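Local coordinates for LPXTG cell wall surface protein (Streptococcus gordonii, PDB 4IGB) that probably mediates attachment of the bacterium to host collagen and oral keratinocytes, as a cell-wall-anchored surface adhesin of which this chain is the N-terminal part, at residues D198-I202 / A244-T248; A149-V155 / E277-F283; T210-Y216 / D238-I243; G20-S24 / S251-N256. The contacts are given in a common frame with arbitrary orientation. Residue numbers count along the deposited sequence, not the author numbering.

Contact 1 of 4, residues D198-I202 / A244-T248. With NA (sodium ion), chain M.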
loop_
_atom_site.group_PDB
_atom_site.type_symbol
_atom_site.label_atom_id
_atom_site.label_comp_id
_atom_site.label_asym_id
_atom_site.label_seq_id
_atom_site.Cartn_x
_atom_site.Cartn_y
_atom_site.Cartn_z
ATOM N N ASP B 198 0.992 -16.649 3.416
ATOM C CA ASP B 198 1.759 -17.809 3.837
ATOM C C ASP B 198 2.366 -17.643 5.211
ATOM O O ASP B 198 3.482 -18.106 5.458
ATOM C CB ASP B 198 2.883 -18.138 2.837
ATOM C CG ASP B 198 3.432 -19.548 3.047
ATOM O OD1 ASP B 198 2.618 -20.430 3.408
ATOM O OD2 ASP B 198 4.650 -19.772 2.892
ATOM N N ILE B 199 1.634 -17.004 6.114
ATOM C CA ILE B 199 2.082 -16.929 7.498
ATOM C C ILE B 199 1.717 -18.242 8.189
ATOM O O ILE B 199 0.599 -18.373 8.702
ATOM C CB ILE B 199 1.414 -15.777 8.256
ATOM C CG1 ILE B 199 1.596 -14.470 7.476
ATOM C CG2 ILE B 199 1.958 -15.702 9.702
ATOM C CD1 ILE B 199 3.022 -14.229 7.036
ATOM N N ASP B 200 2.654 -19.195 8.216
ATOM C CA ASP B 200 2.302 -20.583 8.511
ATOM C C ASP B 200 3.401 -21.419 9.142
ATOM O O ASP B 200 3.211 -22.611 9.368
ATOM C CB ASP B 200 1.806 -21.281 7.236
ATOM C CG ASP B 200 2.944 -21.839 6.383
ATOM O OD1 ASP B 200 4.050 -21.276 6.423
ATOM O OD2 ASP B 200 2.738 -22.845 5.667
ATOM N N ALA B 201 4.546 -20.817 9.442
ATOM C CA ALA B 201 5.642 -21.594 10.011
ATOM C C ALA B 201 5.538 -21.695 11.521
ATOM O O ALA B 201 5.264 -20.711 12.199
ATOM C CB ALA B 201 7.000 -21.019 9.607
ATOM N N ILE B 202 5.758 -22.905 12.032
ATOM C CA ILE B 202 5.816 -23.158 13.457
ATOM C C ILE B 202 6.908 -24.192 13.692
ATOM O O ILE B 202 6.950 -25.214 13.010
ATOM C CB ILE B 202 4.455 -23.688 13.980
ATOM C CG1 ILE B 202 3.335 -22.695 13.645
ATOM C CG2 ILE B 202 4.519 -23.984 15.478
ATOM C CD1 ILE B 202 1.985 -23.037 14.244
ATOM N N ALA B 244 0.727 -17.512 12.929
ATOM C CA ALA B 244 0.518 -18.778 12.230
ATOM C C ALA B 244 -0.137 -19.836 13.109
ATOM O O ALA B 244 0.163 -19.945 14.297
ATOM C CB ALA B 244 1.831 -19.310 11.682
ATOM N N THR B 245 -1.026 -20.627 12.516
ATOM C CA THR B 245 -1.613 -21.761 13.227
ATOM C C THR B 245 -1.448 -23.088 12.486
ATOM O O THR B 245 -1.547 -24.150 13.097
ATOM C CB THR B 245 -3.109 -21.548 13.549
ATOM O OG1 THR B 245 -3.850 -21.398 12.330
ATOM C CG2 THR B 245 -3.297 -20.309 14.411
ATOM N N GLN B 246 -1.197 -23.041 11.181
ATOM C CA GLN B 246 -1.093 -24.280 10.418
ATOM C C GLN B 246 -0.396 -24.106 9.079
ATOM O O GLN B 246 -0.323 -23.002 8.539
ATOM C CB GLN B 246 -2.480 -24.889 10.201
ATOM C CG GLN B 246 -3.464 -23.955 9.503
ATOM C CD GLN B 246 -4.722 -24.675 9.034
ATOM O OE1 GLN B 246 -5.696 -24.827 9.785
ATOM N NE2 GLN B 246 -4.706 -25.122 7.783
ATOM N N ILE B 247 0.113 -25.213 8.549
ATOM C CA ILE B 247 0.722 -25.237 7.229
ATOM C C ILE B 247 -0.314 -24.897 6.170
ATOM O O ILE B 247 -1.458 -25.338 6.254
ATOM C CB ILE B 247 1.289 -26.622 6.927
ATOM C CG1 ILE B 247 2.205 -27.063 8.062
ATOM C CG2 ILE B 247 2.052 -26.613 5.613
ATOM C CD1 ILE B 247 3.465 -26.263 8.121
ATOM N N THR B 248 0.081 -24.099 5.188
ATOM C CA THR B 248 -0.772 -23.790 4.046
ATOM C C THR B 248 0.060 -23.909 2.786
ATOM O O THR B 248 1.172 -23.385 2.724
ATOM C CB THR B 248 -1.335 -22.345 4.097
ATOM O OG1 THR B 248 -0.261 -21.421 4.327
ATOM C CG2 THR B 248 -2.363 -22.207 5.207
HETATM NA NA NA M . 3.631 -22.866 3.166
HETATM O O HOH W 1 -1.236 -20.393 9.561
HETATM O O HOH W 2 4.188 -22.530 0.807
#
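Asp-200 gives up more surface to the other loop than any residue here, because its CA, CB and carboxylate all meet that loop. OD2 accepts a nearly straight hydrogen bond from the backbone N of Thr-248 (3.0 Å, 170°) and at the same time binds the sodium ion at 2.7 Å. A short acidic side chain suits both duties: its charge balances the cation, and Thr-248 O itself binds the sodium at 2.5 Å. The sodium is also bound by Asp-198 OD1 at 2.6 Å, water 2 at 2.5 Å and one atom from elsewhere in the structure. The site thus joins two irregular loops of the N-terminal domain, one after strand 193-194 and the other between strand 239-243 and helix 250-256. Ala-244 is the second centre of the contact. Its CB points into the first loop, 3.4 Å from both Ile-199 O and Asp-200 CA, so close that there is little room for more than a methyl. Ile-202 reaches across the exposed side, its CD1 3.6 Å from Ala-244 O. Between the loops, water 1 donates to Ile-199 O and Gln-246 O, both at 2.9 Å, and accepts from Thr-245 N at 3.0 Å.

Contact 2 of 4, residues A149-V155 / E277-F283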
loop_
_atom_site.group_PDB
_atom_site.type_symbol
_atom_site.label_atom_id
_atom_site.label_comp_id
_atom_site.label_asym_id
_atom_site.label_seq_id
_atom_site.Cartn_x
_atom_site.Cartn_y
_atom_site.Cartn_z
ATOM N N ALA B 149 9.204 -8.405 -5.387
ATOM C CA ALA B 149 9.011 -8.632 -3.975
ATOM C C ALA B 149 10.321 -8.601 -3.208
ATOM O O ALA B 149 11.406 -8.733 -3.783
ATOM C CB ALA B 149 8.290 -9.969 -3.749
ATOM N N PHE B 150 10.204 -8.417 -1.906
ATOM C CA PHE B 150 11.329 -8.611 -1.007
ATOM C C PHE B 150 10.993 -9.670 0.036
ATOM O O PHE B 150 9.818 -9.981 0.278
ATOM C CB PHE B 150 11.769 -7.294 -0.362
ATOM C CG PHE B 150 10.677 -6.561 0.369
ATOM C CD1 PHE B 150 10.386 -6.862 1.691
ATOM C CD2 PHE B 150 9.959 -5.550 -0.260
ATOM C CE1 PHE B 150 9.395 -6.176 2.381
ATOM C CE2 PHE B 150 8.955 -4.863 0.416
ATOM C CZ PHE B 150 8.682 -5.167 1.748
ATOM N N GLU B 151 12.029 -10.222 0.652
ATOM C CA GLU B 151 11.868 -11.302 1.609
ATOM C C GLU B 151 12.483 -10.939 2.946
ATOM O O GLU B 151 13.614 -10.489 2.991
ATOM C CB GLU B 151 12.559 -12.546 1.057
ATOM C CG GLU B 151 12.582 -13.753 1.977
ATOM C CD GLU B 151 12.977 -15.014 1.224
ATOM O OE1 GLU B 151 13.064 -14.942 -0.025
ATOM O OE2 GLU B 151 13.208 -16.067 1.873
ATOM N N ILE B 152 11.732 -11.123 4.028
ATOM C CA ILE B 152 12.256 -10.917 5.371
ATOM C C ILE B 152 12.215 -12.241 6.109
ATOM O O ILE B 152 11.216 -12.956 6.044
ATOM C CB ILE B 152 11.444 -9.869 6.137
ATOM C CG1 ILE B 152 11.398 -8.557 5.351
ATOM C CG2 ILE B 152 12.049 -9.632 7.502
ATOM C CD1 ILE B 152 10.432 -7.549 5.900
ATOM N N GLY B 153 13.299 -12.586 6.797
ATOM C CA GLY B 153 13.376 -13.882 7.455
ATOM C C GLY B 153 14.810 -14.285 7.745
ATOM O O GLY B 153 15.746 -13.578 7.363
ATOM N N ASN B 154 14.987 -15.424 8.417
ATOM C CA ASN B 154 16.315 -15.863 8.858
ATOM C C ASN B 154 16.752 -17.169 8.196
ATOM O O ASN B 154 17.588 -17.902 8.722
ATOM C CB ASN B 154 16.342 -16.020 10.368
ATOM C CG ASN B 154 15.423 -17.127 10.856
ATOM O OD1 ASN B 154 14.586 -17.630 10.106
ATOM N ND2 ASN B 154 15.576 -17.509 12.117
ATOM N N VAL B 155 16.167 -17.471 7.045
ATOM C CA VAL B 155 16.644 -18.593 6.263
ATOM C C VAL B 155 17.760 -18.115 5.341
ATOM O O VAL B 155 17.517 -17.312 4.441
ATOM C CB VAL B 155 15.526 -19.191 5.403
ATOM C CG1 VAL B 155 16.043 -20.417 4.691
ATOM C CG2 VAL B 155 14.318 -19.537 6.269
ATOM N N GLU B 277 12.830 -20.557 14.188
ATOM C CA GLU B 277 14.257 -20.827 14.103
ATOM C C GLU B 277 14.675 -20.803 12.644
ATOM O O GLU B 277 15.852 -20.640 12.336
ATOM C CB GLU B 277 14.588 -22.199 14.693
ATOM C CG GLU B 277 13.951 -23.329 13.911
ATOM C CD GLU B 277 14.281 -24.713 14.459
ATOM O OE1 GLU B 277 15.051 -24.821 15.437
ATOM O OE2 GLU B 277 13.758 -25.694 13.892
ATOM N N THR B 278 13.715 -20.989 11.740
ATOM C CA THR B 278 14.023 -20.887 10.317
ATOM C C THR B 278 12.794 -20.710 9.430
ATOM O O THR B 278 12.154 -21.681 9.042
ATOM C CB THR B 278 14.899 -22.079 9.798
ATOM O OG1 THR B 278 15.159 -21.914 8.396
ATOM C CG2 THR B 278 14.212 -23.432 10.028
ATOM N N CYS B 279 12.467 -19.463 9.100
ATOM C CA CYS B 279 11.421 -19.207 8.118
ATOM C C CYS B 279 11.544 -17.797 7.584
ATOM O O CYS B 279 12.282 -16.980 8.122
ATOM C CB CYS B 279 10.017 -19.432 8.696
ATOM S SG CYS B 279 9.439 -18.160 9.864
ATOM N N SER B 280 10.834 -17.525 6.501
ATOM C CA SER B 280 10.819 -16.190 5.948
ATOM C C SER B 280 9.503 -15.989 5.223
ATOM O O SER B 280 8.772 -16.956 4.959
ATOM C CB SER B 280 11.993 -15.994 4.992
ATOM O OG SER B 280 11.845 -16.808 3.844
ATOM N N ALA B 281 9.199 -14.733 4.925
ATOM C CA ALA B 281 7.998 -14.400 4.182
ATOM C C ALA B 281 8.325 -13.392 3.093
ATOM O O ALA B 281 9.326 -12.672 3.166
ATOM C CB ALA B 281 6.918 -13.843 5.119
ATOM N N VAL B 282 7.462 -13.334 2.092
ATOM C CA VAL B 282 7.723 -12.541 0.906
ATOM C C VAL B 282 6.667 -11.454 0.825
ATOM O O VAL B 282 5.480 -11.711 1.058
ATOM C CB VAL B 282 7.686 -13.427 -0.370
ATOM C CG1 VAL B 282 7.938 -12.599 -1.610
ATOM C CG2 VAL B 282 8.710 -14.539 -0.270
ATOM N N PHE B 283 7.097 -10.244 0.492
ATOM C CA PHE B 283 6.203 -9.099 0.476
ATOM C C PHE B 283 6.356 -8.267 -0.780
ATOM O O PHE B 283 7.466 -8.069 -1.277
ATOM C CB PHE B 283 6.494 -8.179 1.660
ATOM C CG PHE B 283 6.452 -8.866 2.987
ATOM C CD1 PHE B 283 5.271 -8.935 3.706
ATOM C CD2 PHE B 283 7.598 -9.430 3.521
ATOM C CE1 PHE B 283 5.228 -9.570 4.941
ATOM C CE2 PHE B 283 7.574 -10.059 4.748
ATOM C CZ PHE B 283 6.384 -10.131 5.467
HETATM O O HOH W 3 17.729 -19.907 10.627
#
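Strands 149-153 and 280-287 are antiparallel neighbours in the six-stranded sheet of the N-terminal beta-sandwich, and the pairing begins just outside the regular ladder. Water 3 lies 2.6 Å from Glu-277 O and 2.8 Å from Asn-154 O. At Thr-278, OG1 packs 3.3 Å from Val-155 CG2. Cys-279 N then donates to Asn-154 OD1 (3.0 Å) while Asn-154 N donates to Cys-279 O (3.1 Å), so the Asn amide extends the ladder beyond the strand end; its ND2 turns to Phe-170 O. Ser-280 faces Gly-153 in a non-hydrogen-bonded pair with CA atoms only 3.8 Å apart. Any CB on Gly-153 would lie 2.0 Å from Ser-280 CB, so only glycine fits. Ser-280 OG donates to Glu-151 OE2 (2.5 Å), a carboxylate also bonded to Tyr-157. In the next, hydrogen-bonded pair, Ala-281 N to Ile-152 O is 2.9 Å and Ile-152 N to Ala-281 O 3.0 Å. The small Ala-281 and branched Ile-152 face the sandwich interior, where both touch Tyr-273. Val-282, on the other face, packs CG1 3.4 Å from Ala-149 CB. Phe-283 closes the ladder: Phe-150 N to Phe-283 O is 2.8 Å and Phe-283 N to Phe-150 O 2.7 Å. The two rings barely overlap; instead Phe-283 CB makes a CH-pi contact, 4.0 Å from the Phe-150 ring centroid.

Contact 3 of 4, residues T210-Y216 / D238-I243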
loop_
_atom_site.group_PDB
_atom_site.type_symbol
_atom_site.label_atom_id
_atom_site.label_comp_id
_atom_site.label_asym_id
_atom_site.label_seq_id
_atom_site.Cartn_x
_atom_site.Cartn_y
_atom_site.Cartn_z
ATOM N N THR B 210 5.099 -14.689 12.581
ATOM C CA THR B 210 4.205 -13.599 12.935
ATOM C C THR B 210 4.447 -12.361 12.077
ATOM O O THR B 210 5.599 -11.923 11.926
ATOM C CB THR B 210 4.433 -13.190 14.396
ATOM O OG1 THR B 210 4.287 -14.331 15.242
ATOM C CG2 THR B 210 3.460 -12.094 14.821
ATOM N N PHE B 211 3.368 -11.814 11.513
ATOM C CA PHE B 211 3.373 -10.496 10.874
ATOM C C PHE B 211 2.632 -9.545 11.789
ATOM O O PHE B 211 1.576 -9.901 12.334
ATOM C CB PHE B 211 2.625 -10.544 9.537
ATOM C CG PHE B 211 2.539 -9.201 8.829
ATOM C CD1 PHE B 211 3.604 -8.729 8.059
ATOM C CD2 PHE B 211 1.396 -8.428 8.913
ATOM C CE1 PHE B 211 3.522 -7.492 7.399
ATOM C CE2 PHE B 211 1.303 -7.199 8.259
ATOM C CZ PHE B 211 2.372 -6.733 7.498
ATOM N N TYR B 212 3.162 -8.338 11.977
ATOM C CA TYR B 212 2.443 -7.383 12.796
ATOM C C TYR B 212 2.459 -5.964 12.262
ATOM O O TYR B 212 3.299 -5.607 11.452
ATOM C CB TYR B 212 2.922 -7.423 14.239
ATOM C CG TYR B 212 4.367 -7.047 14.489
ATOM C CD1 TYR B 212 5.346 -8.026 14.639
ATOM C CD2 TYR B 212 4.742 -5.713 14.639
ATOM C CE1 TYR B 212 6.657 -7.685 14.901
ATOM C CE2 TYR B 212 6.040 -5.366 14.917
ATOM C CZ TYR B 212 6.996 -6.348 15.044
ATOM O OH TYR B 212 8.300 -5.992 15.313
ATOM N N VAL B 213 1.504 -5.172 12.716
ATOM C CA VAL B 213 1.441 -3.766 12.382
ATOM C C VAL B 213 1.409 -3.009 13.691
ATOM O O VAL B 213 0.520 -3.222 14.509
ATOM C CB VAL B 213 0.177 -3.447 11.592
ATOM C CG1 VAL B 213 0.067 -1.948 11.321
ATOM C CG2 VAL B 213 0.150 -4.259 10.295
ATOM N N LYS B 214 2.400 -2.156 13.899
ATOM C CA LYS B 214 2.438 -1.285 15.070
ATOM C C LYS B 214 1.372 -0.196 14.953
ATOM O O LYS B 214 1.065 0.244 13.851
ATOM C CB LYS B 214 3.832 -0.667 15.216
ATOM C CG LYS B 214 4.866 -1.665 15.769
ATOM C CD LYS B 214 6.284 -1.196 15.539
ATOM C CE LYS B 214 6.611 0.121 16.262
ATOM N NZ LYS B 214 7.919 0.671 15.726
ATOM N N ASN B 215 0.785 0.212 16.080
ATOM C CA ASN B 215 -0.213 1.277 16.060
ATOM C C ASN B 215 -1.347 0.925 15.080
ATOM O O ASN B 215 -1.919 1.778 14.394
ATOM C CB ASN B 215 0.483 2.582 15.668
ATOM C CG ASN B 215 -0.195 3.811 16.222
ATOM O OD1 ASN B 215 -0.023 4.916 15.687
ATOM N ND2 ASN B 215 -0.964 3.640 17.293
ATOM N N TYR B 216 -1.664 -0.358 15.038
ATOM C CA TYR B 216 -2.596 -0.908 14.051
ATOM C C TYR B 216 -3.899 -0.131 13.872
ATOM O O TYR B 216 -4.207 0.312 12.767
ATOM C CB TYR B 216 -2.876 -2.371 14.404
ATOM C CG TYR B 216 -3.995 -3.034 13.638
ATOM C CD1 TYR B 216 -4.018 -3.030 12.247
ATOM C CD2 TYR B 216 -5.003 -3.725 14.312
ATOM C CE1 TYR B 216 -5.035 -3.665 11.545
ATOM C CE2 TYR B 216 -6.019 -4.367 13.622
ATOM C CZ TYR B 216 -6.031 -4.339 12.241
ATOM O OH TYR B 216 -7.034 -4.983 11.554
ATOM N N ASP B 238 0.318 -1.824 21.722
ATOM C CA ASP B 238 1.229 -1.145 20.794
ATOM C C ASP B 238 1.202 -1.694 19.367
ATOM O O ASP B 238 1.831 -1.125 18.477
ATOM C CB ASP B 238 2.657 -1.266 21.299
ATOM C CG ASP B 238 3.142 -2.698 21.292
ATOM O OD1 ASP B 238 2.579 -3.506 22.061
ATOM O OD2 ASP B 238 4.075 -3.020 20.522
ATOM N N ARG B 239 0.505 -2.806 19.149
ATOM C CA ARG B 239 0.633 -3.532 17.887
ATOM C C ARG B 239 -0.410 -4.633 17.816
ATOM O O ARG B 239 -0.842 -5.159 18.847
ATOM C CB ARG B 239 1.990 -4.223 17.836
ATOM C CG ARG B 239 2.007 -5.486 18.700
ATOM C CD ARG B 239 3.298 -6.261 18.585
ATOM N NE ARG B 239 4.444 -5.393 18.779
ATOM C CZ ARG B 239 5.705 -5.803 18.766
ATOM N NH1 ARG B 239 5.985 -7.093 18.573
ATOM N NH2 ARG B 239 6.686 -4.917 18.947
ATOM N N THR B 240 -0.780 -5.011 16.599
ATOM C CA THR B 240 -1.628 -6.165 16.395
ATOM C C THR B 240 -0.851 -7.164 15.542
ATOM O O THR B 240 -0.214 -6.784 14.565
ATOM C CB THR B 240 -2.959 -5.749 15.728
ATOM O OG1 THR B 240 -3.692 -4.930 16.644
ATOM C CG2 THR B 240 -3.811 -6.959 15.351
ATOM N N SER B 241 -0.881 -8.433 15.935
ATOM C CA SER B 241 -0.093 -9.463 15.264
ATOM C C SER B 241 -0.990 -10.506 14.639
ATOM O O SER B 241 -2.063 -10.806 15.163
ATOM C CB SER B 241 0.829 -10.161 16.260
ATOM O OG SER B 241 1.817 -9.280 16.760
ATOM N N TRP B 242 -0.543 -11.063 13.521
ATOM C CA TRP B 242 -1.229 -12.183 12.901
ATOM C C TRP B 242 -0.329 -13.400 12.975
ATOM O O TRP B 242 0.769 -13.407 12.417
ATOM C CB TRP B 242 -1.649 -11.833 11.472
ATOM C CG TRP B 242 -2.772 -10.856 11.495
ATOM C CD1 TRP B 242 -4.112 -11.144 11.535
ATOM C CD2 TRP B 242 -2.669 -9.424 11.549
ATOM N NE1 TRP B 242 -4.843 -9.981 11.580
ATOM C CE2 TRP B 242 -3.981 -8.910 11.587
ATOM C CE3 TRP B 242 -1.596 -8.527 11.550
ATOM C CZ2 TRP B 242 -4.249 -7.548 11.623
ATOM C CZ3 TRP B 242 -1.868 -7.164 11.581
ATOM C CH2 TRP B 242 -3.181 -6.693 11.618
ATOM N N ILE B 243 -0.787 -14.420 13.697
ATOM C CA ILE B 243 0.098 -15.498 14.118
ATOM C C ILE B 243 -0.275 -16.818 13.465
ATOM O O ILE B 243 -1.446 -17.179 13.423
ATOM C CB ILE B 243 0.088 -15.627 15.644
ATOM C CG1 ILE B 243 0.506 -14.286 16.270
ATOM C CG2 ILE B 243 1.017 -16.765 16.097
ATOM C CD1 ILE B 243 0.160 -14.135 17.738
#
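This is an antiparallel strand pairing near one edge of the eight-stranded sheet in the N-terminal beta-sandwich, where strand 239-243 lies between strand 210-214 and the outermost strand 232-235. Two hydrogen-bonded pairs carry it. Phe-211 N gives to Trp-242 O (3.2 Å) and Trp-242 N to Phe-211 O (2.7 Å). Val-213 N to Thr-240 O and Thr-240 N to Val-213 O are both 3.0 Å. Asn-215 N to Asp-238 O (2.9 Å) extends the pairing into the type II turn Val-213 to Tyr-216. On one face the broad indole of Trp-242 reaches three residues: its CE3 is 4.0 Å from Phe-211 CD2, its CZ3 3.8 Å from Val-213 CG2, and its edge meets the face of Tyr-216 in a T-shaped pair, the Tyr-216 and six-membered Trp-242 ring centroids 5.0 Å apart. Leu-262 of the five-stranded sheet covers this face, and Trp-242 NE1 bonds to Gln-233. On the more polar opposite face, Tyr-212 offers a flat ring for the planar guanidinium of Arg-239, stacked at 10° in a cation-pi contact, Arg-239 CZ 4.1 Å from the Tyr-212 ring centroid. The Tyr-212 hydroxyl bonds to Asp-173. Arg-239 NE also forms a 3.0 Å salt bridge to Asp-238 OD2.

Contact 4 of 4, residues G20-S24 / S251-N256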
loop_
_atom_site.group_PDB
_atom_site.type_symbol
_atom_site.label_atom_id
_atom_site.label_comp_id
_atom_site.label_asym_id
_atom_site.label_seq_id
_atom_site.Cartn_x
_atom_site.Cartn_y
_atom_site.Cartn_z
ATOM N N GLY B 20 -16.134 -13.546 1.429
ATOM C CA GLY B 20 -15.781 -14.574 0.462
ATOM C C GLY B 20 -14.802 -14.132 -0.608
ATOM O O GLY B 20 -14.392 -14.923 -1.461
ATOM N N THR B 21 -14.414 -12.866 -0.565
ATOM C CA THR B 21 -13.464 -12.342 -1.534
ATOM C C THR B 21 -12.188 -13.180 -1.609
ATOM O O THR B 21 -11.602 -13.525 -0.588
ATOM C CB THR B 21 -13.116 -10.877 -1.227
ATOM O OG1 THR B 21 -14.243 -10.057 -1.558
ATOM C CG2 THR B 21 -11.926 -10.435 -2.054
ATOM N N ASP B 22 -11.775 -13.513 -2.825
ATOM C CA ASP B 22 -10.553 -14.283 -3.036
ATOM C C ASP B 22 -9.326 -13.365 -3.028
ATOM O O ASP B 22 -9.033 -12.687 -4.010
ATOM C CB ASP B 22 -10.646 -15.057 -4.357
ATOM C CG ASP B 22 -9.388 -15.836 -4.673
ATOM O OD1 ASP B 22 -8.444 -15.839 -3.837
ATOM O OD2 ASP B 22 -9.353 -16.461 -5.757
ATOM N N ILE B 23 -8.605 -13.348 -1.917
ATOM C CA ILE B 23 -7.463 -12.436 -1.782
ATOM C C ILE B 23 -6.369 -12.680 -2.843
ATOM O O ILE B 23 -5.650 -11.756 -3.227
ATOM C CB ILE B 23 -6.913 -12.457 -0.329
ATOM C CG1 ILE B 23 -7.988 -11.934 0.640
ATOM C CG2 ILE B 23 -5.621 -11.651 -0.202
ATOM C CD1 ILE B 23 -7.517 -11.861 2.099
ATOM N N SER B 24 -6.277 -13.912 -3.342
ATOM C CA SER B 24 -5.270 -14.270 -4.344
ATOM C C SER B 24 -5.582 -13.737 -5.739
ATOM O O SER B 24 -4.704 -13.702 -6.594
ATOM C CB SER B 24 -5.095 -15.788 -4.428
ATOM O OG SER B 24 -6.183 -16.359 -5.138
ATOM N N SER B 251 -0.992 -20.964 -3.754
ATOM C CA SER B 251 -1.377 -19.559 -3.764
ATOM C C SER B 251 -2.707 -19.261 -3.070
ATOM O O SER B 251 -2.777 -18.372 -2.219
ATOM C CB SER B 251 -1.441 -19.053 -5.198
ATOM O OG SER B 251 -1.911 -17.717 -5.225
ATOM N N TYR B 252 -3.759 -19.987 -3.447
ATOM C CA TYR B 252 -5.076 -19.759 -2.878
ATOM C C TYR B 252 -5.055 -19.790 -1.348
ATOM O O TYR B 252 -5.489 -18.849 -0.690
ATOM C CB TYR B 252 -6.106 -20.772 -3.405
ATOM C CG TYR B 252 -7.498 -20.447 -2.922
ATOM C CD1 TYR B 252 -8.333 -19.631 -3.666
ATOM C CD2 TYR B 252 -7.960 -20.913 -1.696
ATOM C CE1 TYR B 252 -9.595 -19.308 -3.223
ATOM C CE2 TYR B 252 -9.221 -20.584 -1.238
ATOM C CZ TYR B 252 -10.036 -19.784 -2.013
ATOM O OH TYR B 252 -11.296 -19.445 -1.577
ATOM N N ASN B 253 -4.555 -20.880 -0.782
ATOM C CA ASN B 253 -4.522 -21.010 0.656
ATOM C C ASN B 253 -3.581 -20.016 1.330
ATOM O O ASN B 253 -3.877 -19.505 2.413
ATOM C CB ASN B 253 -4.181 -22.452 1.050
ATOM C CG ASN B 253 -5.296 -23.420 0.685
ATOM O OD1 ASN B 253 -6.425 -22.997 0.430
ATOM N ND2 ASN B 253 -4.988 -24.719 0.659
ATOM N N GLU B 254 -2.449 -19.740 0.693
ATOM C CA GLU B 254 -1.470 -18.813 1.264
ATOM C C GLU B 254 -2.016 -17.394 1.407
ATOM O O GLU B 254 -1.667 -16.678 2.350
ATOM C CB GLU B 254 -0.178 -18.824 0.453
ATOM C CG GLU B 254 0.572 -20.145 0.596
ATOM C CD GLU B 254 1.807 -20.207 -0.260
ATOM O OE1 GLU B 254 2.116 -19.204 -0.914
ATOM O OE2 GLU B 254 2.475 -21.260 -0.281
ATOM N N ASN B 255 -2.881 -17.007 0.481
ATOM C CA ASN B 255 -3.547 -15.713 0.530
ATOM C C ASN B 255 -4.780 -15.738 1.422
ATOM O O ASN B 255 -4.972 -14.859 2.264
ATOM C CB ASN B 255 -3.976 -15.293 -0.872
ATOM C CG ASN B 255 -2.831 -14.791 -1.704
ATOM O OD1 ASN B 255 -2.558 -13.585 -1.752
ATOM N ND2 ASN B 255 -2.130 -15.714 -2.354
ATOM N N ASN B 256 -5.619 -16.749 1.225
ATOM C CA ASN B 256 -6.918 -16.800 1.895
ATOM C C ASN B 256 -6.916 -17.440 3.282
ATOM O O ASN B 256 -7.624 -16.985 4.175
ATOM C CB ASN B 256 -7.958 -17.456 0.977
ATOM C CG ASN B 256 -8.230 -16.624 -0.277
ATOM O OD1 ASN B 256 -8.611 -15.453 -0.187
ATOM N ND2 ASN B 256 -8.003 -17.215 -1.449
HETATM O O HOH W 4 -4.536 -18.080 -7.015
#
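Asn-256, at the end of helix 250-256, lays its side-chain amide over the turn at Asp-22 and Ile-23. An amide that can both donate and accept is well matched to this place: Asn-256 ND2 gives a straight hydrogen bond to Asp-22 OD1 (2.8 Å, 178°), while its OD1 accepts from Ile-23 N at 2.7 Å. The preceding residue, Asn-255, bonds its ND2 to Ser-251 O (2.7 Å), and the same ND2 lies 3.6 Å from Ser-24 CB; one turn back, Tyr-252 CE1 lies 3.7 Å from Asp-22 OD1. A water bridges the outer edge, donating to Ser-24 OG at 3.0 Å and lying 3.2 Å from Ser-251 OG. The loop runs from strand 14-19 of the five-stranded sheet toward strand 29-30 of the six-stranded one, so the helix rests on a link between two sheets. The turn is also braced internally, because Asp-22 OD1 takes bonds from Ser-24 OG (2.7 Å) and Ser-24 N (2.9 Å), the second of which makes this an Asx turn.

Contact 2 is the most deeply buried of the four; contacts 1, 3 and 4 each combine buried with exposed residues. Contacts 2 and 3 both rest on regular antiparallel ladders, in different sheets, and they meet where Phe-283 CE1 lies 3.6 Å from Phe-211 CD1. Contacts 1 and 4 lack a ladder: contact 1 ties two loops together with carboxylates and a sodium ion, contact 4 a loop to a helix with a side-chain amide. Contact 1 touches all the others, through Ala-201 packed on Cys-279, Ile-199 beside Trp-242 and a probable hydrogen bond from Asp-198 N to Glu-254 O of the contact 4 helix. Its second loop links strand 239-243 to that same helix. Contact 4 touches neither contact 2 nor contact 3.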